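Local structure of glycosyl hydrolase, family 38 (Enterococcus faecalis, 5KBP) at residues 194-200 with 230-236; 185-189 with 266-271; 19-25 with 368-372; 199-203 with 239-245. The protein probably hydrolyses alpha-mannosidic linkages, acting as an alpha-mannosidase of glycosyl hydrolase family 38. All blocks are in the same frame, centred on the assembly; numbering follows the deposited sequence.

Contact 1: residues 194-200 with 230-236; sequences YSNGNEI and MNGVDHQ
Asn-231 reaches across to the turn made by Ser-195 to Asn-198 and ties down its Gly-197. Its CB lies 3.5 Å from Gly-197 O, and CG runs past the same oxygen. CG stands anti to the backbone N (chi1 173°), which carries the amide out beside the turn. Asn-231 ND2 then donates to Gly-197 O at 2.9 Å. That bond is almost straight, 174° at the hydrogen, with the acceptor in the amide plane. The same nitrogen also serves Gln-239 OE1, while OD1 at the other corner takes a bond from Ser-13 OG, so both ends of this buried amide are fixed. One residue earlier the grip is reversed: Asn-196 OD1 accepts from Met-230 N at 2.8 Å, and Gly-197 N donates to Met-230 O at 3.0 Å. At the far end, Tyr-194 OH stands 3.1 Å from both OD1 and OD2 of Asp-234, whose firmer partner is His-16 ND1. Phe-481 of the second subunit lies against Val-233. The turn thus packs against the end of strand 226-231, edge strand of a parallel sheet beside strand 7-13, with Ile-200 reaching on to helices 204-219 and 242-252.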
# COMPACT_ATOMS: atom_id res chain seq x y z
N TYR A 194 -4.34 -9.36 -30.96
CA TYR A 194 -5.68 -9.00 -30.50
C TYR A 194 -6.05 -7.56 -30.83
O TYR A 194 -6.92 -6.99 -30.17
CB TYR A 194 -5.82 -9.26 -29.00
CG TYR A 194 -4.76 -8.61 -28.13
CD1 TYR A 194 -4.80 -7.25 -27.83
CD2 TYR A 194 -3.72 -9.36 -27.59
CE1 TYR A 194 -3.84 -6.66 -27.03
CE2 TYR A 194 -2.76 -8.77 -26.79
CZ TYR A 194 -2.82 -7.42 -26.51
OH TYR A 194 -1.86 -6.84 -25.72
N SER A 195 -5.42 -6.97 -31.85
CA SER A 195 -5.69 -5.59 -32.23
C SER A 195 -5.90 -5.42 -33.73
O SER A 195 -5.86 -4.29 -34.22
CB SER A 195 -4.54 -4.68 -31.77
OG SER A 195 -3.30 -5.13 -32.29
N ASN A 196 -6.12 -6.51 -34.46
CA ASN A 196 -6.26 -6.40 -35.92
C ASN A 196 -7.49 -5.60 -36.31
O ASN A 196 -7.49 -4.96 -37.37
CB ASN A 196 -6.30 -7.80 -36.54
CG ASN A 196 -7.50 -8.60 -36.08
OD1 ASN A 196 -7.92 -8.51 -34.93
ND2 ASN A 196 -8.06 -9.40 -36.98
N GLY A 197 -8.53 -5.61 -35.48
CA GLY A 197 -9.74 -4.88 -35.80
C GLY A 197 -9.90 -3.60 -35.00
O GLY A 197 -11.02 -3.12 -34.82
N ASN A 198 -8.79 -3.04 -34.53
CA ASN A 198 -8.86 -1.83 -33.72
C ASN A 198 -9.13 -0.61 -34.59
O ASN A 198 -8.52 -0.44 -35.64
CB ASN A 198 -7.56 -1.65 -32.94
CG ASN A 198 -7.65 -0.54 -31.91
OD1 ASN A 198 -8.68 -0.37 -31.26
ND2 ASN A 198 -6.57 0.22 -31.76
N GLU A 199 -10.07 0.23 -34.14
CA GLU A 199 -10.42 1.49 -34.80
C GLU A 199 -10.80 1.25 -36.26
O GLU A 199 -10.07 1.58 -37.20
CB GLU A 199 -9.28 2.50 -34.67
CG GLU A 199 -8.82 2.74 -33.25
CD GLU A 199 -7.97 3.98 -33.10
OE1 GLU A 199 -8.27 4.99 -33.77
OE2 GLU A 199 -7.00 3.95 -32.32
N ILE A 200 -11.98 0.67 -36.43
CA ILE A 200 -12.54 0.41 -37.76
C ILE A 200 -13.02 1.73 -38.35
O ILE A 200 -13.84 2.42 -37.73
CB ILE A 200 -13.67 -0.63 -37.70
CG1 ILE A 200 -13.15 -1.96 -37.16
CG2 ILE A 200 -14.30 -0.80 -39.07
CD1 ILE A 200 -14.23 -3.00 -36.95
N MET A 230 -10.54 -8.50 -33.85
CA MET A 230 -10.51 -8.07 -32.46
C MET A 230 -10.52 -6.54 -32.41
O MET A 230 -9.52 -5.89 -32.71
CB MET A 230 -9.28 -8.63 -31.75
CG MET A 230 -9.30 -10.15 -31.64
SD MET A 230 -10.72 -10.76 -30.71
CE MET A 230 -10.42 -9.99 -29.11
N ASN A 231 -11.67 -5.98 -32.04
CA ASN A 231 -11.89 -4.53 -32.07
C ASN A 231 -11.47 -3.93 -30.72
O ASN A 231 -12.29 -3.64 -29.85
CB ASN A 231 -13.34 -4.23 -32.42
CG ASN A 231 -13.68 -2.76 -32.31
OD1 ASN A 231 -14.57 -2.37 -31.55
ND2 ASN A 231 -12.97 -1.93 -33.06
N GLY A 232 -10.17 -3.76 -30.56
CA GLY A 232 -9.63 -3.19 -29.34
C GLY A 232 -8.14 -3.42 -29.25
O GLY A 232 -7.53 -4.03 -30.13
N VAL A 233 -7.57 -2.91 -28.16
CA VAL A 233 -6.13 -3.00 -27.91
C VAL A 233 -5.87 -2.57 -26.46
O VAL A 233 -6.82 -2.34 -25.70
CB VAL A 233 -5.33 -2.16 -28.93
CG1 VAL A 233 -5.47 -0.68 -28.64
CG2 VAL A 233 -3.87 -2.60 -29.01
N ASP A 234 -4.60 -2.46 -26.08
CA ASP A 234 -4.23 -2.13 -24.71
C ASP A 234 -4.77 -0.76 -24.31
O ASP A 234 -4.41 0.26 -24.91
CB ASP A 234 -2.71 -2.16 -24.56
CG ASP A 234 -2.12 -3.51 -24.90
OD1 ASP A 234 -1.90 -3.79 -26.10
OD2 ASP A 234 -1.87 -4.30 -23.96
N HIS A 235 -5.64 -0.75 -23.29
CA HIS A 235 -6.21 0.48 -22.74
C HIS A 235 -6.94 1.29 -23.81
O HIS A 235 -6.90 2.52 -23.83
CB HIS A 235 -5.13 1.33 -22.06
CG HIS A 235 -4.45 0.65 -20.91
ND1 HIS A 235 -3.09 0.72 -20.70
CD2 HIS A 235 -4.95 -0.10 -19.90
CE1 HIS A 235 -2.78 0.03 -19.62
NE2 HIS A 235 -3.89 -0.47 -19.11
N GLN A 236 -7.61 0.59 -24.71
CA GLN A 236 -8.31 1.26 -25.80
C GLN A 236 -9.71 1.66 -25.35
O GLN A 236 -10.46 0.81 -24.86
CB GLN A 236 -8.40 0.36 -27.02
CG GLN A 236 -9.09 0.99 -28.22
CD GLN A 236 -8.23 2.04 -28.91
OE1 GLN A 236 -7.06 2.22 -28.57
NE2 GLN A 236 -8.80 2.72 -29.89

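Contact 2: residues 185-189 with 266-271; sequences IFGLL and YLKAVQ
Phe-186 and Gln-271 lie flat on one another: the ring and the amide are only 4° from parallel, with the glutamine laid over one face of the phenylalanine. Gln-271 CG sits 3.6 Å from the centroid of the Phe-186 ring, almost on its normal, a CH-pi contact. Further out, CD passes above the CD2 side of the ring and Gln-271 OE1 ends 3.6 Å from Phe-186 CB. The glutamine chain is extended beyond CG, and that shape is what spreads it across the face. Gln-271 NE2 turns back to Leu-267 O in a weak bond of 3.0 Å, which gives the amide some help in keeping its orientation. The ring is approached quite differently by Leu-267, whose CD2 comes in at the edge, close to the plane, 3.8 Å from Phe-186 CE2. Val-270 CG1 adds a looser contact with CZ.

Two residues along the strand, Leu-188 uses both methyls, with CD1 3.8 Å from Tyr-266 CE2 and in the plane of the tyrosine ring, an edge approach. The other methyl meets the same corner of the ring and also nears Leu-267 CD2.

Phe-186 and Leu-188, alternate residues on one side of strand 184-189, therefore make an apolar layer under helix 263-270. The short axes pass 11.2 Å apart at 108°, so the helix runs across the strand and packs on the mixed sheet. Tyr-266 also reaches the parallel sheet, meeting Tyr-10 of strand 7-13 edge-to-face and bonding through OH to His-226 O of strand 226-231, an alpha/beta packing within the N-terminal family 38 domain.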
# COMPACT_ATOMS: atom_id res chain seq x y z
N ILE A 185 -7.71 -29.43 -26.01
CA ILE A 185 -8.68 -28.34 -26.09
C ILE A 185 -8.54 -27.68 -27.46
O ILE A 185 -7.60 -27.92 -28.21
CB ILE A 185 -8.49 -27.31 -24.97
CG1 ILE A 185 -7.13 -26.63 -25.09
CG2 ILE A 185 -8.64 -27.98 -23.61
CD1 ILE A 185 -6.96 -25.44 -24.16
N PHE A 186 -9.50 -26.81 -27.77
CA PHE A 186 -9.47 -26.03 -29.00
C PHE A 186 -8.69 -24.75 -28.77
O PHE A 186 -8.97 -24.00 -27.83
CB PHE A 186 -10.89 -25.71 -29.48
CG PHE A 186 -10.93 -24.80 -30.67
CD1 PHE A 186 -10.57 -25.27 -31.92
CD2 PHE A 186 -11.34 -23.49 -30.54
CE1 PHE A 186 -10.60 -24.43 -33.02
CE2 PHE A 186 -11.38 -22.65 -31.64
CZ PHE A 186 -11.01 -23.12 -32.88
N GLY A 187 -7.71 -24.49 -29.63
CA GLY A 187 -6.85 -23.33 -29.51
C GLY A 187 -7.21 -22.28 -30.56
O GLY A 187 -7.27 -22.58 -31.75
N LEU A 188 -7.43 -21.05 -30.09
CA LEU A 188 -7.73 -19.91 -30.95
C LEU A 188 -6.56 -18.93 -30.85
O LEU A 188 -6.37 -18.29 -29.81
CB LEU A 188 -9.04 -19.25 -30.55
CG LEU A 188 -9.52 -18.07 -31.40
CD1 LEU A 188 -9.68 -18.50 -32.85
CD2 LEU A 188 -10.82 -17.50 -30.85
N LEU A 189 -5.79 -18.82 -31.92
CA LEU A 189 -4.60 -17.98 -31.95
C LEU A 189 -4.93 -16.63 -32.56
O LEU A 189 -5.55 -16.55 -33.62
CB LEU A 189 -3.48 -18.66 -32.74
CG LEU A 189 -2.27 -17.78 -33.06
CD1 LEU A 189 -1.50 -17.41 -31.79
CD2 LEU A 189 -1.35 -18.46 -34.07
N TYR A 266 -18.77 -16.86 -31.89
CA TYR A 266 -17.70 -17.20 -32.83
C TYR A 266 -17.21 -18.63 -32.62
O TYR A 266 -17.05 -19.40 -33.57
CB TYR A 266 -16.55 -16.21 -32.71
CG TYR A 266 -15.38 -16.54 -33.63
CD1 TYR A 266 -15.48 -16.34 -35.00
CD2 TYR A 266 -14.19 -17.04 -33.12
CE1 TYR A 266 -14.42 -16.64 -35.84
CE2 TYR A 266 -13.13 -17.34 -33.95
CZ TYR A 266 -13.25 -17.14 -35.31
OH TYR A 266 -12.19 -17.44 -36.15
N LEU A 267 -16.96 -19.00 -31.36
CA LEU A 267 -16.44 -20.33 -31.06
C LEU A 267 -17.40 -21.42 -31.53
O LEU A 267 -16.97 -22.46 -32.03
CB LEU A 267 -16.17 -20.47 -29.56
CG LEU A 267 -14.90 -19.79 -29.03
CD1 LEU A 267 -14.87 -19.81 -27.51
CD2 LEU A 267 -13.67 -20.47 -29.60
N LYS A 268 -18.70 -21.20 -31.36
CA LYS A 268 -19.68 -22.18 -31.82
C LYS A 268 -19.65 -22.32 -33.33
O LYS A 268 -19.79 -23.43 -33.87
CB LYS A 268 -21.08 -21.79 -31.34
CG LYS A 268 -22.19 -22.68 -31.87
CD LYS A 268 -23.55 -22.04 -31.66
CE LYS A 268 -24.65 -22.78 -32.41
NZ LYS A 268 -25.92 -22.00 -32.45
N ALA A 269 -19.45 -21.21 -34.04
CA ALA A 269 -19.51 -21.23 -35.50
C ALA A 269 -18.24 -21.78 -36.12
O ALA A 269 -18.30 -22.55 -37.09
CB ALA A 269 -19.79 -19.82 -36.03
N VAL A 270 -17.07 -21.42 -35.59
CA VAL A 270 -15.82 -21.80 -36.23
C VAL A 270 -15.52 -23.28 -36.00
O VAL A 270 -15.01 -23.97 -36.89
CB VAL A 270 -14.66 -20.90 -35.75
CG1 VAL A 270 -14.44 -21.05 -34.25
CG2 VAL A 270 -13.39 -21.21 -36.51
N GLN A 271 -15.85 -23.80 -34.82
CA GLN A 271 -15.59 -25.20 -34.50
C GLN A 271 -16.56 -26.16 -35.16
O GLN A 271 -16.33 -27.37 -35.14
CB GLN A 271 -15.61 -25.40 -32.98
CG GLN A 271 -14.53 -24.65 -32.23
CD GLN A 271 -14.66 -24.77 -30.73
OE1 GLN A 271 -14.43 -25.84 -30.16
NE2 GLN A 271 -15.05 -23.68 -30.08

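Contact 3: residues 19-25 with 368-372; sequences REWYLPY and MMTRF
Arg-371 and Glu-20 meet head-on in a two-pronged salt bridge, with the guanidinium offering NH1 and NH2 to the two oxygens of the carboxylate. Arg-371 NH2 is 2.8 Å from Glu-20 OE1, which receives it on the syn lone pair. Arg-371 NH1 lies 3.1 Å from Glu-20 OE2 in a straighter bond of 170°; here the oxygen sits in the guanidinium plane, yet the nitrogen comes from above the carboxylate plane. The two flat groups are twisted 53° apart, so the bidentate pairing is far from coplanar. Both chains are extended where they meet: Arg-371 from CG to NE, and Glu-20 beyond CG, coming from the opposite direction. Each partner is held a second time, Glu-20 OE1 by Ser-355 OG and Arg-371 NH2 by Asn-350 OD1.

Arg-19, third in buried surface, brings NH1 to 3.5 Å from Arg-371 NH1, over one face of the Arg-371 guanidinium. Two cations sit close here, but Glu-20 beside one and Asp-63, in a salt bridge with Arg-19 NE, probably offset much of the charge. One face of the Arg-19 guanidinium is taken by Tyr-25, whose CE1 lies 3.6 Å above its centre. Arg-371 also stands over the Tyr-25 ring, though at a distance that makes any cation-pi attraction weak.

Helix 362-393 meets its copy in the second subunit, Thr-370 bonding to Thr-370 there. What results is a largely buried salt bridge between two domains, joining the loop after strand 7-13 of the N-terminal family 38 domain to helix 362-393 of the alpha-mannosidase middle domain.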
# COMPACT_ATOMS: atom_id res chain seq x y z
N ARG A 19 -4.13 -3.81 -15.48
CA ARG A 19 -4.64 -3.12 -14.30
C ARG A 19 -3.67 -2.05 -13.82
O ARG A 19 -4.09 -0.98 -13.35
CB ARG A 19 -4.92 -4.14 -13.20
CG ARG A 19 -5.79 -3.63 -12.06
CD ARG A 19 -6.34 -4.79 -11.25
NE ARG A 19 -7.16 -4.34 -10.13
CZ ARG A 19 -6.70 -4.12 -8.91
NH1 ARG A 19 -5.42 -4.31 -8.64
NH2 ARG A 19 -7.52 -3.71 -7.95
N GLU A 20 -2.37 -2.31 -13.92
CA GLU A 20 -1.35 -1.34 -13.56
C GLU A 20 -0.10 -1.63 -14.37
O GLU A 20 0.32 -2.79 -14.48
CB GLU A 20 -1.04 -1.39 -12.05
CG GLU A 20 -0.98 -2.80 -11.48
CD GLU A 20 -0.94 -2.81 -9.97
OE1 GLU A 20 -0.67 -3.88 -9.39
OE2 GLU A 20 -1.18 -1.75 -9.36
N TRP A 21 0.48 -0.58 -14.96
CA TRP A 21 1.64 -0.75 -15.83
C TRP A 21 2.54 0.48 -15.82
O TRP A 21 3.27 0.70 -14.85
CB TRP A 21 1.18 -1.06 -17.26
CG TRP A 21 2.27 -1.54 -18.16
CD1 TRP A 21 3.53 -1.94 -17.79
CD2 TRP A 21 2.22 -1.67 -19.59
NE1 TRP A 21 4.25 -2.31 -18.90
CE2 TRP A 21 3.47 -2.15 -20.01
CE3 TRP A 21 1.23 -1.42 -20.55
CZ2 TRP A 21 3.76 -2.40 -21.36
CZ3 TRP A 21 1.52 -1.66 -21.88
CH2 TRP A 21 2.77 -2.15 -22.27
N TYR A 22 2.50 1.28 -16.88
CA TYR A 22 3.39 2.42 -17.01
C TYR A 22 2.91 3.64 -16.24
O TYR A 22 3.66 4.61 -16.10
CB TYR A 22 3.59 2.79 -18.48
CG TYR A 22 2.31 2.99 -19.27
CD1 TYR A 22 1.68 1.92 -19.89
CD2 TYR A 22 1.75 4.25 -19.41
CE1 TYR A 22 0.51 2.10 -20.61
CE2 TYR A 22 0.58 4.44 -20.13
CZ TYR A 22 -0.03 3.36 -20.73
OH TYR A 22 -1.19 3.54 -21.45
N LEU A 23 1.68 3.63 -15.75
CA LEU A 23 1.15 4.67 -14.88
C LEU A 23 0.94 4.12 -13.48
O LEU A 23 0.85 2.90 -13.28
CB LEU A 23 -0.18 5.21 -15.43
CG LEU A 23 -0.14 6.07 -16.69
CD1 LEU A 23 -1.55 6.41 -17.15
CD2 LEU A 23 0.66 7.34 -16.42
N PRO A 24 0.87 4.99 -12.47
CA PRO A 24 0.41 4.52 -11.15
C PRO A 24 -0.98 3.91 -11.26
O PRO A 24 -1.74 4.22 -12.18
CB PRO A 24 0.40 5.80 -10.31
CG PRO A 24 1.40 6.69 -10.97
CD PRO A 24 1.29 6.40 -12.44
N TYR A 25 -1.29 3.02 -10.31
CA TYR A 25 -2.50 2.21 -10.42
C TYR A 25 -3.75 3.07 -10.61
O TYR A 25 -4.58 2.80 -11.48
CB TYR A 25 -2.66 1.33 -9.18
CG TYR A 25 -4.07 0.79 -9.04
CD1 TYR A 25 -4.53 -0.20 -9.90
CD2 TYR A 25 -4.94 1.28 -8.08
CE1 TYR A 25 -5.82 -0.69 -9.80
CE2 TYR A 25 -6.23 0.79 -7.96
CZ TYR A 25 -6.66 -0.19 -8.83
OH TYR A 25 -7.95 -0.69 -8.72
N MET A 368 2.27 -3.03 -4.74
CA MET A 368 2.20 -4.48 -4.64
C MET A 368 2.71 -4.97 -3.29
O MET A 368 2.19 -5.95 -2.75
CB MET A 368 2.99 -5.14 -5.77
CG MET A 368 2.43 -4.91 -7.16
SD MET A 368 3.42 -5.74 -8.41
CE MET A 368 3.34 -7.44 -7.83
N MET A 369 3.73 -4.31 -2.75
CA MET A 369 4.25 -4.69 -1.44
C MET A 369 3.19 -4.53 -0.36
O MET A 369 3.10 -5.35 0.56
CB MET A 369 5.48 -3.85 -1.09
CG MET A 369 6.75 -4.23 -1.86
SD MET A 369 7.52 -5.74 -1.25
CE MET A 369 6.92 -6.94 -2.42
N THR A 370 2.36 -3.49 -0.46
CA THR A 370 1.27 -3.32 0.49
C THR A 370 0.27 -4.47 0.39
O THR A 370 -0.19 -4.99 1.41
CB THR A 370 0.57 -1.98 0.26
OG1 THR A 370 1.47 -0.91 0.57
CG2 THR A 370 -0.67 -1.86 1.14
N ARG A 371 -0.06 -4.88 -0.84
CA ARG A 371 -0.95 -6.02 -1.02
C ARG A 371 -0.33 -7.29 -0.47
O ARG A 371 -1.02 -8.11 0.16
CB ARG A 371 -1.28 -6.20 -2.50
CG ARG A 371 -1.91 -4.98 -3.17
CD ARG A 371 -2.54 -5.37 -4.49
NE ARG A 371 -3.02 -4.22 -5.26
CZ ARG A 371 -2.37 -3.69 -6.29
NH1 ARG A 371 -2.88 -2.65 -6.93
NH2 ARG A 371 -1.21 -4.21 -6.68
N PHE A 372 0.97 -7.48 -0.69
CA PHE A 372 1.66 -8.65 -0.15
C PHE A 372 1.62 -8.66 1.38
O PHE A 372 1.33 -9.69 2.00
CB PHE A 372 3.10 -8.69 -0.65
CG PHE A 372 3.27 -9.34 -1.99
CD1 PHE A 372 2.66 -10.56 -2.26
CD2 PHE A 372 4.02 -8.74 -2.98
CE1 PHE A 372 2.81 -11.16 -3.49
CE2 PHE A 372 4.18 -9.35 -4.22
CZ PHE A 372 3.57 -10.56 -4.47

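Contact 4: residues 199-203 with 239-245; sequences EIPSE and QRDITKA
The loop 199-203 runs over the start of helix 242-252, bringing Ser-202 CA to 4.1 Å from Ala-245 CA where the helix is just getting under way. A type I beta turn, Gln-239 to Ile-242, leads into that helix, with Asp-241 at its N-cap. Gln-239, extended beyond CG, lays its amide along the backbone of Ile-200 and pairs with both its N-H and its carbonyl: Gln-239 OE1 accepts from Ile-200 N at 3.1 Å, and NE2 gives a weak bond to Ile-200 O. OE1 carries a second donor, Asn-231 ND2. The Asp-241 carboxylate makes no capping bond; its OD2 instead accepts from Ser-202 OG at 2.8 Å, met nearly head-on along its C-O bond. Ile-200 divides its branches between two helix residues, CG2 resting on Ala-245 CB at 3.6 Å and CD1 meeting Ile-242 CD1. On the solvent side Lys-244, fully extended, runs its aliphatic chain past Ser-202 CB, and its NZ reaches Glu-203 OE1 in a long salt bridge. One water donates to Pro-201 O at 2.9 Å and to Ala-245 O at 2.8 Å, stitching the two backbones together.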
# COMPACT_ATOMS: atom_id res chain seq x y z
N GLU A 199 -10.07 0.23 -34.14
CA GLU A 199 -10.42 1.49 -34.80
C GLU A 199 -10.80 1.25 -36.26
O GLU A 199 -10.07 1.58 -37.20
CB GLU A 199 -9.28 2.50 -34.67
CG GLU A 199 -8.82 2.74 -33.25
CD GLU A 199 -7.97 3.98 -33.10
OE1 GLU A 199 -8.27 4.99 -33.77
OE2 GLU A 199 -7.00 3.95 -32.32
N ILE A 200 -11.98 0.67 -36.43
CA ILE A 200 -12.54 0.41 -37.76
C ILE A 200 -13.02 1.73 -38.35
O ILE A 200 -13.84 2.42 -37.73
CB ILE A 200 -13.67 -0.63 -37.70
CG1 ILE A 200 -13.15 -1.96 -37.16
CG2 ILE A 200 -14.30 -0.80 -39.07
CD1 ILE A 200 -14.23 -3.00 -36.95
N PRO A 201 -12.53 2.12 -39.53
CA PRO A 201 -12.96 3.40 -40.11
C PRO A 201 -14.45 3.41 -40.43
O PRO A 201 -15.00 2.44 -40.97
CB PRO A 201 -12.11 3.50 -41.38
CG PRO A 201 -10.93 2.62 -41.13
CD PRO A 201 -11.45 1.49 -40.30
N SER A 202 -15.09 4.52 -40.10
CA SER A 202 -16.49 4.76 -40.44
C SER A 202 -16.63 5.72 -41.62
O SER A 202 -17.69 6.34 -41.78
CB SER A 202 -17.25 5.29 -39.23
OG SER A 202 -16.72 6.53 -38.79
N GLU A 203 -15.59 5.86 -42.44
CA GLU A 203 -15.63 6.65 -43.65
C GLU A 203 -15.26 5.78 -44.84
O GLU A 203 -14.47 4.84 -44.72
CB GLU A 203 -14.68 7.86 -43.56
CG GLU A 203 -15.09 8.89 -42.52
CD GLU A 203 -16.52 9.37 -42.70
OE1 GLU A 203 -17.29 9.33 -41.72
OE2 GLU A 203 -16.86 9.79 -43.82
N GLN A 239 -14.90 1.86 -29.10
CA GLN A 239 -15.18 2.62 -30.31
C GLN A 239 -16.65 3.00 -30.34
O GLN A 239 -17.52 2.15 -30.54
CB GLN A 239 -14.79 1.81 -31.54
CG GLN A 239 -15.03 2.52 -32.86
CD GLN A 239 -14.54 1.72 -34.05
OE1 GLN A 239 -13.70 0.83 -33.91
NE2 GLN A 239 -15.05 2.04 -35.23
N ARG A 240 -16.94 4.29 -30.15
CA ARG A 240 -18.32 4.74 -30.02
C ARG A 240 -19.10 4.58 -31.32
O ARG A 240 -20.32 4.38 -31.28
CB ARG A 240 -18.35 6.20 -29.56
CG ARG A 240 -18.18 6.37 -28.06
CD ARG A 240 -17.77 7.78 -27.69
NE ARG A 240 -18.13 8.11 -26.31
CZ ARG A 240 -17.62 9.13 -25.63
NH1 ARG A 240 -16.72 9.92 -26.18
NH2 ARG A 240 -18.02 9.35 -24.38
N ASP A 241 -18.43 4.66 -32.47
CA ASP A 241 -19.08 4.53 -33.77
C ASP A 241 -18.89 3.15 -34.38
O ASP A 241 -18.86 3.02 -35.61
CB ASP A 241 -18.58 5.62 -34.72
CG ASP A 241 -17.08 5.54 -34.94
OD1 ASP A 241 -16.35 5.21 -33.98
OD2 ASP A 241 -16.62 5.82 -36.06
N ILE A 242 -18.75 2.12 -33.55
CA ILE A 242 -18.53 0.77 -34.07
C ILE A 242 -19.74 0.28 -34.85
O ILE A 242 -19.60 -0.47 -35.82
CB ILE A 242 -18.15 -0.19 -32.92
CG1 ILE A 242 -17.75 -1.56 -33.48
CG2 ILE A 242 -19.29 -0.32 -31.92
CD1 ILE A 242 -16.54 -1.52 -34.39
N THR A 243 -20.95 0.70 -34.46
CA THR A 243 -22.14 0.30 -35.19
C THR A 243 -22.17 0.89 -36.59
O THR A 243 -22.50 0.20 -37.56
CB THR A 243 -23.39 0.71 -34.40
OG1 THR A 243 -23.63 -0.24 -33.36
CG2 THR A 243 -24.61 0.79 -35.31
N LYS A 244 -21.81 2.17 -36.72
CA LYS A 244 -21.78 2.81 -38.03
C LYS A 244 -20.73 2.18 -38.93
O LYS A 244 -20.99 1.94 -40.12
CB LYS A 244 -21.52 4.31 -37.87
CG LYS A 244 -21.38 5.07 -39.18
CD LYS A 244 -21.09 6.54 -38.92
CE LYS A 244 -20.94 7.32 -40.21
NZ LYS A 244 -20.68 8.76 -39.96
N ALA A 245 -19.54 1.91 -38.40
CA ALA A 245 -18.46 1.37 -39.22
C ALA A 245 -18.79 -0.03 -39.73
O ALA A 245 -18.41 -0.39 -40.85
CB ALA A 245 -17.16 1.36 -38.43
O HOH W 1 -15.95 -0.11 -42.09

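Contacts 1 and 4 are continuous: they share Glu-199 and Ile-200, their centres are 12 Å apart, and Asn-231 ND2 lies 3.0 Å from Gln-239 OE1. Contact 2 lies in the same N-terminal domain, its centre 19 Å from that of contact 1 with no atoms touching. Contact 3 is the interdomain member; it meets contact 1 where Tyr-22 OH packs 3.5 Å from His-235 ND1, and both contacts reach the second subunit. A calcium site known for this protein, at Phe-253 and Tyr-256, holds no ion in this chain; the Ile-200 side chain common to contacts 1 and 4 lies about 9 Å from that of Phe-253.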